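Local coordinates for 6-O-methylguanine DNA methyltransferase (Enterococcus faecalis, PDB 2B6C), which is of unknown function but probably takes part in the repair of alkylated DNA, as an all-helical member of the AlkD-like family, at residues S182-S187 / Q208-K213; A144-L149 / Q176-W181. One frame throughout, in Å; residues are numbered along the deposited sequence.

Contact 1: S182-S187 / Q208-K213; sequences SLRQYS and QREGSK. With SO4 (sulfate ion), chain J.
Leu183 and Arg184 pack against Gly211 where the C-terminal turns of helices 173-186 and 205-211 meet. This is the tight part of the contact. The CA atoms of Arg184 and Gly211 lie 4.1 Å apart. Leu183 CB sits 3.7 Å from Gly211 CA. With no side chain on Gly211, the two backbones can come this close. The far end of Leu183 continues into apolar surroundings formed by Ile164, Val194 and Leu203.

A water closes one side of the glycine contact. It donates to Ser187 OG and to Gly211 O, 2.6 Å from the latter. Ser187 OG also donates to Arg184 O at 2.6 Å, which ties the water to the last turn of helix 173-186.

The other side is more polar and opens toward solvent at Lys213, which is exposed. CG of Arg184 is anti to the backbone N (chi1 -174°), and the extended chain passes over the C-terminal turn of helix 205-211. Its NH1 forms a salt bridge with Glu210 OE2 at 2.8 Å and a weak hydrogen bond to Glu210 O. The guanidinium and carboxylate planes are 43° apart. OE1 of the same carboxylate is paired with Lys177. Lys213 lies over one guanidinium face, its CB 3.8 Å above the plane and toward the rim. Farther out, the placing of Lys213 CD against Arg184 NH2 is doubtful. Arg184 NE turns to a sulfate, with weak hydrogen bonds to O2 and O4, and Tyr214 OH binds the same ion.

As modelled, the like-charged ends of Arg184 and Lys213 lie near each other; Glu210 and the sulfate would probably offset part of any repulsion. The sulfate, probably from the crystallisation liquor, suggests that Arg184 can hold an anion here, possibly a phosphate.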
loop_
_atom_site.group_PDB
_atom_site.type_symbol
_atom_site.label_atom_id
_atom_site.label_comp_id
_atom_site.label_asym_id
_atom_site.label_seq_id
_atom_site.Cartn_x
_atom_site.Cartn_y
_atom_site.Cartn_z
ATOM N N SER B 182 -26.457 -3.343 -2.047
ATOM C CA SER B 182 -26.064 -1.927 -1.970
ATOM C C SER B 182 -26.823 -1.266 -0.810
ATOM O O SER B 182 -26.264 -0.419 -0.111
ATOM C CB SER B 182 -26.288 -1.190 -3.286
ATOM O OG SER B 182 -27.651 -0.821 -3.414
ATOM N N LEU B 183 -28.059 -1.716 -0.576
ATOM C CA LEU B 183 -28.894 -1.181 0.507
ATOM C C LEU B 183 -28.487 -1.739 1.860
ATOM O O LEU B 183 -28.337 -0.977 2.821
ATOM C CB LEU B 183 -30.382 -1.389 0.220
ATOM C CG LEU B 183 -30.858 -0.553 -0.969
ATOM C CD1 LEU B 183 -32.216 -1.042 -1.459
ATOM C CD2 LEU B 183 -30.835 0.958 -0.682
ATOM N N ARG B 184 -28.265 -3.052 1.908
ATOM C CA ARG B 184 -27.727 -3.725 3.082
ATOM C C ARG B 184 -26.447 -3.073 3.617
ATOM O O ARG B 184 -26.384 -2.732 4.799
ATOM C CB ARG B 184 -27.483 -5.200 2.774
ATOM C CG ARG B 184 -27.061 -6.066 3.923
ATOM C CD ARG B 184 -26.851 -7.406 3.318
ATOM N NE ARG B 184 -26.705 -8.486 4.264
ATOM C CZ ARG B 184 -27.561 -9.494 4.429
ATOM N NH1 ARG B 184 -28.718 -9.553 3.779
ATOM N NH2 ARG B 184 -27.268 -10.435 5.302
ATOM N N GLN B 185 -25.455 -2.882 2.749
ATOM C CA GLN B 185 -24.177 -2.269 3.148
ATOM C C GLN B 185 -24.333 -0.831 3.596
ATOM O O GLN B 185 -23.767 -0.417 4.638
ATOM C CB GLN B 185 -23.173 -2.298 1.981
ATOM C CG GLN B 185 -22.488 -3.656 1.768
ATOM C CD GLN B 185 -21.744 -4.108 3.019
ATOM O OE1 GLN B 185 -22.132 -5.081 3.656
ATOM N NE2 GLN B 185 -20.653 -3.408 3.356
ATOM N N TYR B 186 -25.051 -0.044 2.792
ATOM C CA TYR B 186 -25.223 1.353 3.141
ATOM C C TYR B 186 -26.041 1.555 4.436
ATOM O O TYR B 186 -25.778 2.510 5.192
ATOM C CB TYR B 186 -25.753 2.178 1.970
ATOM C CG TYR B 186 -25.671 3.656 2.234
ATOM C CD1 TYR B 186 -24.482 4.228 2.738
ATOM C CD2 TYR B 186 -26.773 4.493 1.988
ATOM C CE1 TYR B 186 -24.397 5.590 3.006
ATOM C CE2 TYR B 186 -26.697 5.879 2.257
ATOM C CZ TYR B 186 -25.502 6.410 2.758
ATOM O OH TYR B 186 -25.418 7.754 3.022
ATOM N N SER B 187 -26.977 0.650 4.730
ATOM C CA SER B 187 -27.732 0.734 6.005
ATOM C C SER B 187 -26.864 0.650 7.261
ATOM O O SER B 187 -27.296 1.028 8.356
ATOM C CB SER B 187 -28.824 -0.336 6.081
ATOM O OG SER B 187 -28.243 -1.611 6.294
ATOM N N GLN B 208 -35.736 -6.131 -1.376
ATOM C CA GLN B 208 -36.340 -5.673 -0.128
ATOM C C GLN B 208 -35.893 -6.553 1.046
ATOM O O GLN B 208 -35.530 -6.039 2.095
ATOM C CB GLN B 208 -37.870 -5.673 -0.270
ATOM C CG GLN B 208 -38.682 -5.293 1.002
ATOM C CD GLN B 208 -38.719 -3.781 1.229
ATOM O OE1 GLN B 208 -38.497 -2.994 0.298
ATOM N NE2 GLN B 208 -38.988 -3.369 2.468
ATOM N N ARG B 209 -35.928 -7.876 0.875
ATOM C CA ARG B 209 -35.426 -8.787 1.904
ATOM C C ARG B 209 -33.948 -8.512 2.212
ATOM O O ARG B 209 -33.581 -8.271 3.356
ATOM C CB ARG B 209 -35.679 -10.259 1.521
ATOM C CG ARG B 209 -35.239 -11.276 2.586
ATOM C CD ARG B 209 -36.265 -11.489 3.700
ATOM N NE ARG B 209 -35.684 -12.407 4.668
ATOM C CZ ARG B 209 -35.772 -13.734 4.615
ATOM N NH1 ARG B 209 -35.177 -14.467 5.561
ATOM N NH2 ARG B 209 -36.478 -14.336 3.659
ATOM N N GLU B 210 -33.123 -8.493 1.173
ATOM C CA GLU B 210 -31.682 -8.257 1.310
ATOM C C GLU B 210 -31.345 -6.893 1.949
ATOM O O GLU B 210 -30.601 -6.839 2.914
ATOM C CB GLU B 210 -31.014 -8.416 -0.047
ATOM C CG GLU B 210 -29.494 -8.418 -0.024
ATOM C CD GLU B 210 -28.945 -9.792 0.208
ATOM O OE1 GLU B 210 -29.404 -10.743 -0.481
ATOM O OE2 GLU B 210 -28.058 -9.913 1.087
ATOM N N GLY B 211 -31.918 -5.807 1.444
ATOM C CA GLY B 211 -31.580 -4.473 1.940
ATOM C C GLY B 211 -32.120 -4.097 3.305
ATOM O O GLY B 211 -31.663 -3.129 3.906
ATOM N N SER B 212 -33.104 -4.839 3.812
ATOM C CA SER B 212 -33.692 -4.455 5.086
ATOM C C SER B 212 -33.186 -5.291 6.274
ATOM O O SER B 212 -33.688 -5.151 7.391
ATOM C CB SER B 212 -35.220 -4.445 4.997
ATOM O OG SER B 212 -35.704 -5.754 4.920
ATOM N N LYS B 213 -32.176 -6.133 6.045
ATOM C CA LYS B 213 -31.625 -6.972 7.115
ATOM C C LYS B 213 -31.328 -6.218 8.420
ATOM O O LYS B 213 -31.700 -6.694 9.509
ATOM C CB LYS B 213 -30.371 -7.740 6.682
ATOM C CG LYS B 213 -29.829 -8.531 7.868
ATOM C CD LYS B 213 -28.894 -9.647 7.494
ATOM C CE LYS B 213 -28.841 -10.714 8.601
ATOM N NZ LYS B 213 -27.564 -11.497 8.515
HETATM S S SO4 J . -23.386 -9.340 5.674
HETATM O O1 SO4 J . -22.915 -10.322 6.634
HETATM O O2 SO4 J . -24.334 -9.971 4.760
HETATM O O3 SO4 J . -22.232 -8.877 4.910
HETATM O O4 SO4 J . -24.049 -8.224 6.341
HETATM O O HOH W 1 -30.241 -3.559 6.084
#

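Contact 2: A144-L149 / Q176-W181; sequences ALNLQL and QKAIGW
Leu145 and Ala178 mark the closest backbone approach, with CA atoms 6.1 Å apart, where segment 144-149 runs from helix 138-146 into a type I beta turn (Asn146 to Leu149) beside helix 173-186. Side chains of segment 144-149 bridge the distance, touching both side chains and carbonyl oxygens of the helix.

Leu145 reaches over with both methyl groups. CD1 rests on Ala178 CB at 3.9 Å. CD2 meets Ile179 CG1 at 3.9 Å. The CA-CB bond of Ile179 points away from segment 144-149, but its CG1 lies anti to the carbonyl carbon (chi1 -65°), and this branch receives the leucine.

The Asn146 side chain touches both Ala178 and Trp181. Its CG is 4.0 Å from Ala178 CB. The amide is probably turned over in the model, so the identity of its two end atoms is uncertain. One end lies near the edge of the Trp181 ring at CE3, close to the ring plane. The other lies beside the carbonyl oxygen of Ala178. The amide and ring planes are 35° apart.

Leu149 holds the far end of the turn against the helix. Its CD2 packs on the backbone oxygen of Trp181 at 3.6 Å. Its CD1 approaches Trp181 CE3 more loosely, at 4.2 Å. The indole is also covered from within its own helix: Lys177 CD stands 3.9 Å above one face, offset toward the rim.

The contact is buried packing between helix 138-146 with the adjoining turn and helix 173-186. Helix 157-166, between them in sequence, lines Leu145 and Ile179 through Ile164, and Leu145 also touches Ala163. Arg111 of helix 104-120 touches Asn146 and Leu149, while Asp108 of that helix touches Trp181. Helix 205-211 reaches Ile179 through Ala207 and Trp181 through Glu210.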
loop_
_atom_site.group_PDB
_atom_site.type_symbol
_atom_site.label_atom_id
_atom_site.label_comp_id
_atom_site.label_asym_id
_atom_site.label_seq_id
_atom_site.Cartn_x
_atom_site.Cartn_y
_atom_site.Cartn_z
ATOM N N ALA B 144 -21.871 -0.521 -11.176
ATOM C CA ALA B 144 -22.447 0.779 -10.790
ATOM C C ALA B 144 -23.201 0.689 -9.456
ATOM O O ALA B 144 -23.038 1.556 -8.566
ATOM C CB ALA B 144 -23.364 1.351 -11.906
ATOM N N LEU B 145 -23.964 -0.388 -9.305
ATOM C CA LEU B 145 -24.770 -0.615 -8.112
ATOM C C LEU B 145 -23.941 -0.926 -6.873
ATOM O O LEU B 145 -24.308 -0.554 -5.765
ATOM C CB LEU B 145 -25.804 -1.728 -8.354
ATOM C CG LEU B 145 -27.034 -1.368 -9.176
ATOM C CD1 LEU B 145 -27.720 -2.648 -9.690
ATOM C CD2 LEU B 145 -28.044 -0.515 -8.328
ATOM N N ASN B 146 -22.816 -1.591 -7.067
ATOM C CA ASN B 146 -21.995 -2.034 -5.968
ATOM C C ASN B 146 -20.670 -1.285 -5.865
ATOM O O ASN B 146 -19.822 -1.653 -5.067
ATOM C CB ASN B 146 -21.800 -3.564 -6.057
ATOM C CG ASN B 146 -23.094 -4.341 -5.765
ATOM O OD1 ASN B 146 -24.100 -3.780 -5.262
ATOM N ND2 ASN B 146 -23.069 -5.636 -6.051
ATOM N N LEU B 147 -20.484 -0.229 -6.660
ATOM C CA LEU B 147 -19.232 0.541 -6.625
ATOM C C LEU B 147 -18.909 1.038 -5.215
ATOM O O LEU B 147 -17.738 1.098 -4.817
ATOM C CB LEU B 147 -19.294 1.732 -7.597
ATOM C CG LEU B 147 -18.029 2.593 -7.767
ATOM C CD1 LEU B 147 -16.820 1.738 -8.204
ATOM C CD2 LEU B 147 -18.293 3.736 -8.736
ATOM N N GLN B 148 -19.959 1.349 -4.449
ATOM C CA GLN B 148 -19.790 2.064 -3.186
ATOM C C GLN B 148 -19.948 1.205 -1.919
ATOM O O GLN B 148 -20.007 1.752 -0.827
ATOM C CB GLN B 148 -20.772 3.231 -3.156
ATOM C CG GLN B 148 -20.809 4.016 -4.489
ATOM C CD GLN B 148 -21.476 5.345 -4.329
ATOM O OE1 GLN B 148 -20.920 6.256 -3.702
ATOM N NE2 GLN B 148 -22.693 5.455 -4.825
ATOM N N LEU B 149 -19.965 -0.127 -2.072
ATOM C CA LEU B 149 -20.244 -1.067 -0.961
ATOM C C LEU B 149 -19.327 -0.865 0.219
ATOM O O LEU B 149 -19.713 -1.108 1.363
ATOM C CB LEU B 149 -20.099 -2.528 -1.407
ATOM C CG LEU B 149 -21.153 -3.107 -2.347
ATOM C CD1 LEU B 149 -20.945 -4.618 -2.586
ATOM C CD2 LEU B 149 -22.547 -2.840 -1.851
ATOM N N GLN B 176 -30.993 -7.637 -9.106
ATOM C CA GLN B 176 -31.798 -7.401 -7.907
ATOM C C GLN B 176 -30.963 -7.676 -6.635
ATOM O O GLN B 176 -31.069 -6.949 -5.643
ATOM C CB GLN B 176 -33.103 -8.212 -7.936
ATOM C CG GLN B 176 -34.121 -7.715 -8.986
ATOM C CD GLN B 176 -34.437 -6.263 -8.772
ATOM O OE1 GLN B 176 -34.559 -5.838 -7.637
ATOM N NE2 GLN B 176 -34.522 -5.485 -9.836
ATOM N N LYS B 177 -30.138 -8.722 -6.695
ATOM C CA LYS B 177 -29.174 -9.049 -5.666
ATOM C C LYS B 177 -28.232 -7.883 -5.398
ATOM O O LYS B 177 -27.953 -7.576 -4.245
ATOM C CB LYS B 177 -28.342 -10.227 -6.124
ATOM C CG LYS B 177 -28.308 -11.367 -5.137
ATOM C CD LYS B 177 -27.432 -11.016 -3.974
ATOM C CE LYS B 177 -27.039 -12.251 -3.244
ATOM N NZ LYS B 177 -27.466 -12.166 -1.801
ATOM N N ALA B 178 -27.756 -7.237 -6.464
ATOM C CA ALA B 178 -26.865 -6.082 -6.372
ATOM C C ALA B 178 -27.564 -4.876 -5.732
ATOM O O ALA B 178 -26.959 -4.146 -4.941
ATOM C CB ALA B 178 -26.309 -5.723 -7.743
ATOM N N ILE B 179 -28.843 -4.691 -6.038
ATOM C CA ILE B 179 -29.631 -3.637 -5.382
ATOM C C ILE B 179 -29.749 -3.905 -3.876
ATOM O O ILE B 179 -29.519 -2.997 -3.076
ATOM C CB ILE B 179 -31.048 -3.458 -5.990
ATOM C CG1 ILE B 179 -30.952 -2.964 -7.429
ATOM C CG2 ILE B 179 -31.943 -2.489 -5.126
ATOM C CD1 ILE B 179 -32.311 -3.001 -8.130
ATOM N N GLY B 180 -30.081 -5.138 -3.503
ATOM C CA GLY B 180 -30.227 -5.495 -2.099
ATOM C C GLY B 180 -28.937 -5.353 -1.294
ATOM O O GLY B 180 -28.953 -4.836 -0.184
ATOM N N TRP B 181 -27.829 -5.858 -1.830
ATOM C CA TRP B 181 -26.503 -5.656 -1.240
ATOM C C TRP B 181 -26.131 -4.177 -1.062
ATOM O O TRP B 181 -25.510 -3.806 -0.063
ATOM C CB TRP B 181 -25.443 -6.268 -2.144
ATOM C CG TRP B 181 -25.081 -7.735 -1.875
ATOM C CD1 TRP B 181 -25.698 -8.633 -1.006
ATOM C CD2 TRP B 181 -24.020 -8.466 -2.521
ATOM N NE1 TRP B 181 -25.045 -9.869 -1.055
ATOM C CE2 TRP B 181 -24.033 -9.799 -1.987
ATOM C CE3 TRP B 181 -23.060 -8.123 -3.508
ATOM C CZ2 TRP B 181 -23.103 -10.797 -2.408
ATOM C CZ3 TRP B 181 -22.149 -9.113 -3.939
ATOM C CH2 TRP B 181 -22.175 -10.435 -3.376
#

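In the fold
Contacts 1 and 2 share helix 173-186 and use neighbouring lengths of it: residues 176-181 serve contact 2, and residues 182-187, at its C-terminal end, serve contact 1. Both segments of contact 2 come before those of contact 1 in the chain. Their centres are about 9 Å apart, on the same side of the chain's centre. Contact 2 lies deeper, about 9 Å from that centre, and contact 1 about 17 Å. They also touch directly. The Lys177-Glu210 salt bridge ties them, and Gln185 NE2 probably bonds to Leu149 O. Helix 173-186 therefore joins the turn after helix 138-146 to the C-terminal helix 205-211, within the helical array of this predicted DNA alkylation repair protein.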